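Local coordinates for shikimate dehydrogenase-like protein HI_0607 (Haemophilus influenzae, PDB 1NPY) that catalyses, weakly and only with NADP(+), the oxidation of shikimate to 3-dehydroshikimate in vitro, although shikimate may not be its biological substrate, at residues I178-T183 with F210-M215; T21-Y26 with Q242-F247. All blocks are in the same frame, centred on the assembly; numbering follows the deposited sequence.

Interaction 1. Residues I178-T183 with F210-M215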
loop_
_atom_site.group_PDB
_atom_site.type_symbol
_atom_site.label_atom_id
_atom_site.label_comp_id
_atom_site.label_asym_id
_atom_site.label_seq_id
_atom_site.Cartn_x
_atom_site.Cartn_y
_atom_site.Cartn_z
ATOM N N ILE A 178 -7.980 2.992 -17.570
ATOM C CA ILE A 178 -7.639 2.468 -16.260
ATOM C C ILE A 178 -8.248 3.398 -15.215
ATOM O O ILE A 178 -7.890 4.575 -15.115
ATOM C CB ILE A 178 -6.113 2.341 -16.076
ATOM C CG1 ILE A 178 -5.517 1.384 -17.118
ATOM C CG2 ILE A 178 -5.760 1.835 -14.702
ATOM C CD1 ILE A 178 -3.977 1.380 -17.178
ATOM N N LEU A 179 -9.163 2.849 -14.424
ATOM C CA LEU A 179 -9.792 3.580 -13.332
ATOM C C LEU A 179 -9.270 3.091 -11.991
ATOM O O LEU A 179 -9.306 1.896 -11.705
ATOM C CB LEU A 179 -11.305 3.382 -13.360
ATOM C CG LEU A 179 -11.905 3.633 -14.744
ATOM C CD1 LEU A 179 -13.398 3.343 -14.645
ATOM C CD2 LEU A 179 -11.705 5.070 -15.187
ATOM N N VAL A 180 -8.729 4.005 -11.195
ATOM C CA VAL A 180 -8.175 3.630 -9.902
ATOM C C VAL A 180 -8.929 4.372 -8.806
ATOM O O VAL A 180 -9.023 5.602 -8.814
ATOM C CB VAL A 180 -6.663 3.965 -9.761
ATOM C CG1 VAL A 180 -6.086 3.332 -8.529
ATOM C CG2 VAL A 180 -5.870 3.605 -10.993
ATOM N N ASN A 181 -9.421 3.630 -7.819
ATOM C CA ASN A 181 -10.075 4.245 -6.678
ATOM C C ASN A 181 -9.111 4.241 -5.488
ATOM O O ASN A 181 -8.626 3.170 -5.074
ATOM C CB ASN A 181 -11.339 3.503 -6.251
ATOM C CG ASN A 181 -11.940 4.114 -4.991
ATOM O OD1 ASN A 181 -12.161 5.321 -4.952
ATOM N ND2 ASN A 181 -12.199 3.312 -3.981
ATOM N N VAL A 182 -8.850 5.444 -4.979
ATOM C CA VAL A 182 -8.091 5.657 -3.756
ATOM C C VAL A 182 -8.879 6.492 -2.729
ATOM O O VAL A 182 -8.317 7.110 -1.818
ATOM C CB VAL A 182 -6.705 6.296 -4.001
ATOM C CG1 VAL A 182 -5.833 5.375 -4.824
ATOM C CG2 VAL A 182 -6.776 7.694 -4.634
ATOM N N THR A 183 -10.197 6.477 -2.854
ATOM C CA THR A 183 -11.078 7.092 -1.858
ATOM C C THR A 183 -11.546 6.033 -0.869
ATOM O O THR A 183 -11.328 4.830 -1.068
ATOM C CB THR A 183 -12.362 7.707 -2.480
ATOM O OG1 THR A 183 -13.190 6.681 -3.047
ATOM C CG2 THR A 183 -12.141 8.698 -3.614
ATOM N N PHE A 210 -9.113 -0.778 -10.771
ATOM C CA PHE A 210 -8.146 -1.004 -9.702
ATOM C C PHE A 210 -8.650 -0.267 -8.462
ATOM O O PHE A 210 -8.779 0.963 -8.450
ATOM C CB PHE A 210 -6.785 -0.512 -10.184
ATOM C CG PHE A 210 -5.613 -0.689 -9.234
ATOM C CD1 PHE A 210 -4.377 -0.223 -9.651
ATOM C CD2 PHE A 210 -5.715 -1.274 -7.991
ATOM C CE1 PHE A 210 -3.262 -0.346 -8.832
ATOM C CE2 PHE A 210 -4.616 -1.397 -7.170
ATOM C CZ PHE A 210 -3.387 -0.923 -7.589
ATOM N N ASP A 211 -9.094 -1.028 -7.475
ATOM C CA ASP A 211 -9.678 -0.434 -6.274
ATOM C C ASP A 211 -8.703 -0.759 -5.159
ATOM O O ASP A 211 -8.492 -1.924 -4.810
ATOM C CB ASP A 211 -11.044 -1.037 -5.962
ATOM C CG ASP A 211 -11.876 -0.198 -5.016
ATOM O OD1 ASP A 211 -11.327 0.670 -4.296
ATOM O OD2 ASP A 211 -13.116 -0.369 -4.941
ATOM N N VAL A 212 -8.191 0.285 -4.526
ATOM C CA VAL A 212 -7.296 0.105 -3.395
ATOM C C VAL A 212 -8.041 -0.256 -2.113
ATOM O O VAL A 212 -7.465 -0.782 -1.165
ATOM C CB VAL A 212 -6.377 1.326 -3.238
ATOM C CG1 VAL A 212 -5.393 1.112 -2.116
ATOM C CG2 VAL A 212 -5.588 1.570 -4.515
ATOM N N VAL A 213 -9.356 -0.065 -2.072
ATOM C CA VAL A 213 -10.142 -0.551 -0.938
ATOM C C VAL A 213 -10.026 -2.072 -0.861
ATOM O O VAL A 213 -10.176 -2.761 -1.869
ATOM C CB VAL A 213 -11.635 -0.193 -1.078
ATOM C CG1 VAL A 213 -12.426 -0.907 -0.010
ATOM C CG2 VAL A 213 -11.810 1.304 -0.996
ATOM N N ALA A 214 -9.721 -2.575 0.329
ATOM C CA ALA A 214 -9.437 -3.993 0.529
ATOM C C ALA A 214 -10.548 -4.767 1.228
ATOM O O ALA A 214 -10.609 -5.980 1.058
ATOM C CB ALA A 214 -8.132 -4.154 1.277
ATOM N N MET A 215 -11.434 -4.083 1.952
ATOM C CA MET A 215 -12.535 -4.729 2.660
ATOM C C MET A 215 -13.803 -3.933 2.363
ATOM O O MET A 215 -13.905 -2.761 2.748
ATOM C CB MET A 215 -12.263 -4.739 4.166
ATOM C CG MET A 215 -13.385 -5.327 5.007
ATOM S SD MET A 215 -13.685 -7.090 4.719
ATOM C CE MET A 215 -12.549 -7.742 5.947
#
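Phe210 and Asn181 are joined first through their main chains. The strand ends 178-181 and 210-211 run parallel, and Phe210 N gives its hydrogen to Leu179 O at 2.8 Å while Phe210 O takes one from Asn181 N, also at 2.8 Å. A third bond, from Val212 N to Asn181 O (3.0 Å), carries the pairing just past the end of the strands. Beside this backbone the Phe210 ring is directed the same way as Val180, whose CG1 lies over one ring face, 4.1 Å from Phe210 CD1. These are adjacent strands of the parallel, Rossmann-type sheet, 178-181 an inner strand and 208-211 next to the edge strand 231-233, linked as a beta-alpha-beta unit through helix 200-205; Val134 and Phe138 of helix 131-140 pack on Val180. The opposite face of the sheet carries Asn181 and Asp211. With CG of Asn181 anti to its backbone N (chi1 176°), the amide stands beside the carboxylate, their planes 74° apart, and ND2 gives a nearly straight bond to Asp211 OD1 (2.8 Å, 169° at the hydrogen). Val213 N reaches the same oxygen from the other face of the carboxylate, closing an Asx turn, while Asp211 OD2 bonds Thr219 OG1. Asn181 builds a second Asx turn: its OD1 receives Thr183 N from above the carbonyl plane, at 3.1 Å, and Thr183 OG1 on an in-plane lone pair, at 2.6 Å. Held at OD1 by Thr183 and at ND2 by Asp211, the buried amide has its rotation set from both ends. Val212 sets CG2 3.8 Å from Val182 CG1, and its side chain also touches Met130, a residue that probably binds NADP(+).

Interaction 2. Residues T21-Y26 with Q242-F247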
loop_
_atom_site.group_PDB
_atom_site.type_symbol
_atom_site.label_atom_id
_atom_site.label_comp_id
_atom_site.label_asym_id
_atom_site.label_seq_id
_atom_site.Cartn_x
_atom_site.Cartn_y
_atom_site.Cartn_z
ATOM N N THR A 21 0.781 -9.233 12.664
ATOM C CA THR A 21 1.156 -10.196 13.698
ATOM C C THR A 21 0.697 -11.605 13.300
ATOM O O THR A 21 1.455 -12.572 13.412
ATOM C CB THR A 21 0.600 -9.790 15.071
ATOM O OG1 THR A 21 1.081 -8.483 15.403
ATOM C CG2 THR A 21 1.082 -10.683 16.191
ATOM N N THR A 22 -0.507 -11.729 12.755
ATOM C CA THR A 22 -0.977 -13.046 12.323
ATOM C C THR A 22 -0.200 -13.606 11.128
ATOM O O THR A 22 0.329 -14.719 11.146
ATOM C CB THR A 22 -2.481 -12.945 12.021
ATOM O OG1 THR A 22 -3.165 -12.550 13.216
ATOM C CG2 THR A 22 -3.067 -14.305 11.698
ATOM N N PHE A 23 -0.055 -12.746 10.129
ATOM C CA PHE A 23 0.527 -13.062 8.819
ATOM C C PHE A 23 2.005 -13.370 8.943
ATOM O O PHE A 23 2.467 -14.400 8.457
ATOM C CB PHE A 23 0.323 -11.847 7.910
ATOM C CG PHE A 23 0.783 -12.003 6.497
ATOM C CD1 PHE A 23 -0.033 -12.608 5.557
ATOM C CD2 PHE A 23 1.995 -11.488 6.068
ATOM C CE1 PHE A 23 0.382 -12.724 4.219
ATOM C CE2 PHE A 23 2.383 -11.579 4.740
ATOM C CZ PHE A 23 1.586 -12.244 3.821
ATOM N N HIS A 24 2.770 -12.468 9.560
ATOM C CA HIS A 24 4.214 -12.707 9.627
ATOM C C HIS A 24 4.595 -13.926 10.486
ATOM O O HIS A 24 5.462 -14.740 10.132
ATOM C CB HIS A 24 4.947 -11.448 10.115
ATOM C CG HIS A 24 5.010 -10.340 9.113
ATOM N ND1 HIS A 24 4.042 -9.362 9.013
ATOM C CD2 HIS A 24 5.987 -9.988 8.247
ATOM C CE1 HIS A 24 4.378 -8.512 8.057
ATOM N NE2 HIS A 24 5.566 -8.861 7.590
ATOM N N ASN A 25 3.951 -14.083 11.638
ATOM C CA ASN A 25 4.231 -15.209 12.506
ATOM C C ASN A 25 3.892 -16.554 11.862
ATOM O O ASN A 25 4.657 -17.515 11.978
ATOM C CB ASN A 25 3.564 -15.078 13.882
ATOM C CG ASN A 25 4.238 -14.029 14.773
ATOM O OD1 ASN A 25 3.571 -13.103 15.257
ATOM N ND2 ASN A 25 5.542 -14.147 14.973
ATOM N N TYR A 26 2.809 -16.600 11.102
ATOM C CA TYR A 26 2.515 -17.802 10.330
ATOM C C TYR A 26 3.642 -18.172 9.371
ATOM O O TYR A 26 4.064 -19.337 9.304
ATOM C CB TYR A 26 1.216 -17.598 9.569
ATOM C CG TYR A 26 0.742 -18.798 8.774
ATOM C CD1 TYR A 26 -0.016 -19.808 9.354
ATOM C CD2 TYR A 26 1.052 -18.902 7.428
ATOM C CE1 TYR A 26 -0.463 -20.911 8.604
ATOM C CE2 TYR A 26 0.611 -19.989 6.673
ATOM C CZ TYR A 26 -0.141 -20.978 7.266
ATOM O OH TYR A 26 -0.573 -22.047 6.490
ATOM N N GLN A 242 2.436 -5.686 -0.196
ATOM C CA GLN A 242 3.259 -4.767 0.584
ATOM C C GLN A 242 3.816 -5.450 1.825
ATOM O O GLN A 242 4.984 -5.232 2.143
ATOM C CB GLN A 242 2.569 -3.464 0.947
ATOM C CG GLN A 242 1.510 -3.557 2.002
ATOM C CD GLN A 242 0.408 -2.504 1.947
ATOM O OE1 GLN A 242 -0.226 -2.318 0.905
ATOM N NE2 GLN A 242 0.131 -1.854 3.081
ATOM N N ALA A 243 3.045 -6.349 2.429
ATOM C CA ALA A 243 3.510 -7.135 3.578
ATOM C C ALA A 243 4.589 -8.159 3.224
ATOM O O ALA A 243 5.578 -8.331 3.942
ATOM C CB ALA A 243 2.336 -7.819 4.243
ATOM N N VAL A 244 4.373 -8.864 2.118
ATOM C CA VAL A 244 5.382 -9.770 1.551
ATOM C C VAL A 244 6.711 -9.061 1.323
ATOM O O VAL A 244 7.763 -9.625 1.604
ATOM C CB VAL A 244 4.846 -10.452 0.280
ATOM C CG1 VAL A 244 5.965 -11.183 -0.445
ATOM C CG2 VAL A 244 3.749 -11.439 0.672
ATOM N N GLU A 245 6.679 -7.854 0.769
ATOM C CA GLU A 245 7.902 -7.117 0.478
ATOM C C GLU A 245 8.634 -6.770 1.787
ATOM O O GLU A 245 9.866 -6.833 1.867
ATOM C CB GLU A 245 7.641 -5.863 -0.365
ATOM C CG GLU A 245 7.088 -6.188 -1.757
ATOM C CD GLU A 245 8.136 -6.666 -2.735
ATOM O OE1 GLU A 245 9.282 -6.195 -2.608
ATOM O OE2 GLU A 245 7.810 -7.473 -3.641
ATOM N N GLN A 246 7.885 -6.396 2.817
ATOM C CA GLN A 246 8.471 -6.213 4.146
ATOM C C GLN A 246 9.103 -7.507 4.641
ATOM O O GLN A 246 10.236 -7.518 5.122
ATOM C CB GLN A 246 7.454 -5.714 5.167
ATOM C CG GLN A 246 6.919 -4.349 4.824
ATOM C CD GLN A 246 5.775 -3.915 5.704
ATOM O OE1 GLN A 246 4.964 -4.752 6.113
ATOM N NE2 GLN A 246 5.694 -2.618 5.995
ATOM N N PHE A 247 8.370 -8.607 4.501
ATOM C CA PHE A 247 8.860 -9.883 5.010
ATOM C C PHE A 247 10.199 -10.232 4.375
ATOM O O PHE A 247 11.157 -10.659 5.056
ATOM C CB PHE A 247 7.824 -10.962 4.736
ATOM C CG PHE A 247 8.181 -12.291 5.301
ATOM C CD1 PHE A 247 7.599 -12.719 6.487
ATOM C CD2 PHE A 247 9.051 -13.153 4.640
ATOM C CE1 PHE A 247 7.905 -13.938 7.032
ATOM C CE2 PHE A 247 9.364 -14.390 5.210
ATOM C CZ PHE A 247 8.770 -14.800 6.365
#
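His24 reaches from helix 19-31 toward Ala243 and Phe247 on helix 235-251, and its route illustrates how a polar ring can fill a largely apolar helix interface. The two helical segments cross at -46° with their axes 11.0 Å apart at closest, a separation bridged by large side chains. From CB, the first torsion places CG beside the backbone N and anti to the carbonyl carbon (chi1 -73°). From CG the ring runs both ways, to ND1 and to CD2. ND1 turns back to its own helix and gives a hydrogen bond to Gly20 O, one turn earlier, which helps to set the rotation of the imidazole. CD2, on the other branch, lies 3.6 Å from Phe247 CD1, at the edge of the phenyl ring; the two side chains pass each other pointing opposite ways and meet rim to rim, with planes 23° apart and centroids 6.0 Å apart. At the tip, NE2 approaches Ala243 O to 3.7 Å, and CE1 has Gln246 OE1 near the imidazole plane at 4.3 Å. Phe23 CD2 sits above one imidazole face, offset toward the rim. The Phe23 ring itself extends across the interface, putting CE2 3.8 Å from Ala243 CB and, at its edge, CZ 3.9 Å from Val244 CG2. Gln246 NE2 is hydrogen-bonded to Thr89 OG1, and its side chain lies about 7 Å from that of Asp103, which probably binds the substrate. Around this helix pair, Tyr37 of strand 35-40 stacks on His24, helix 257-268 packs against Phe23 through Ala263, and helix 102-113 meets Gln246 through Thr102.

Both contacts are buried, yet they lie on opposite sides of the chain's centre, with their own centres about 22 Å apart, and share no helix or strand. Interaction 1 works within one sheet, joining strands close in sequence; directional hydrogen bonds, first of the backbone and then of a polar network, carry it into loops beside the probable NADP(+) site. Interaction 2 joins helices more than 200 residues apart, bringing a late helix back onto the substrate-binding region. No hydrogen bond spans it: rings and small apolar groups fill the gap, while its polar side chains find their partners in the same helix or in adjoining elements.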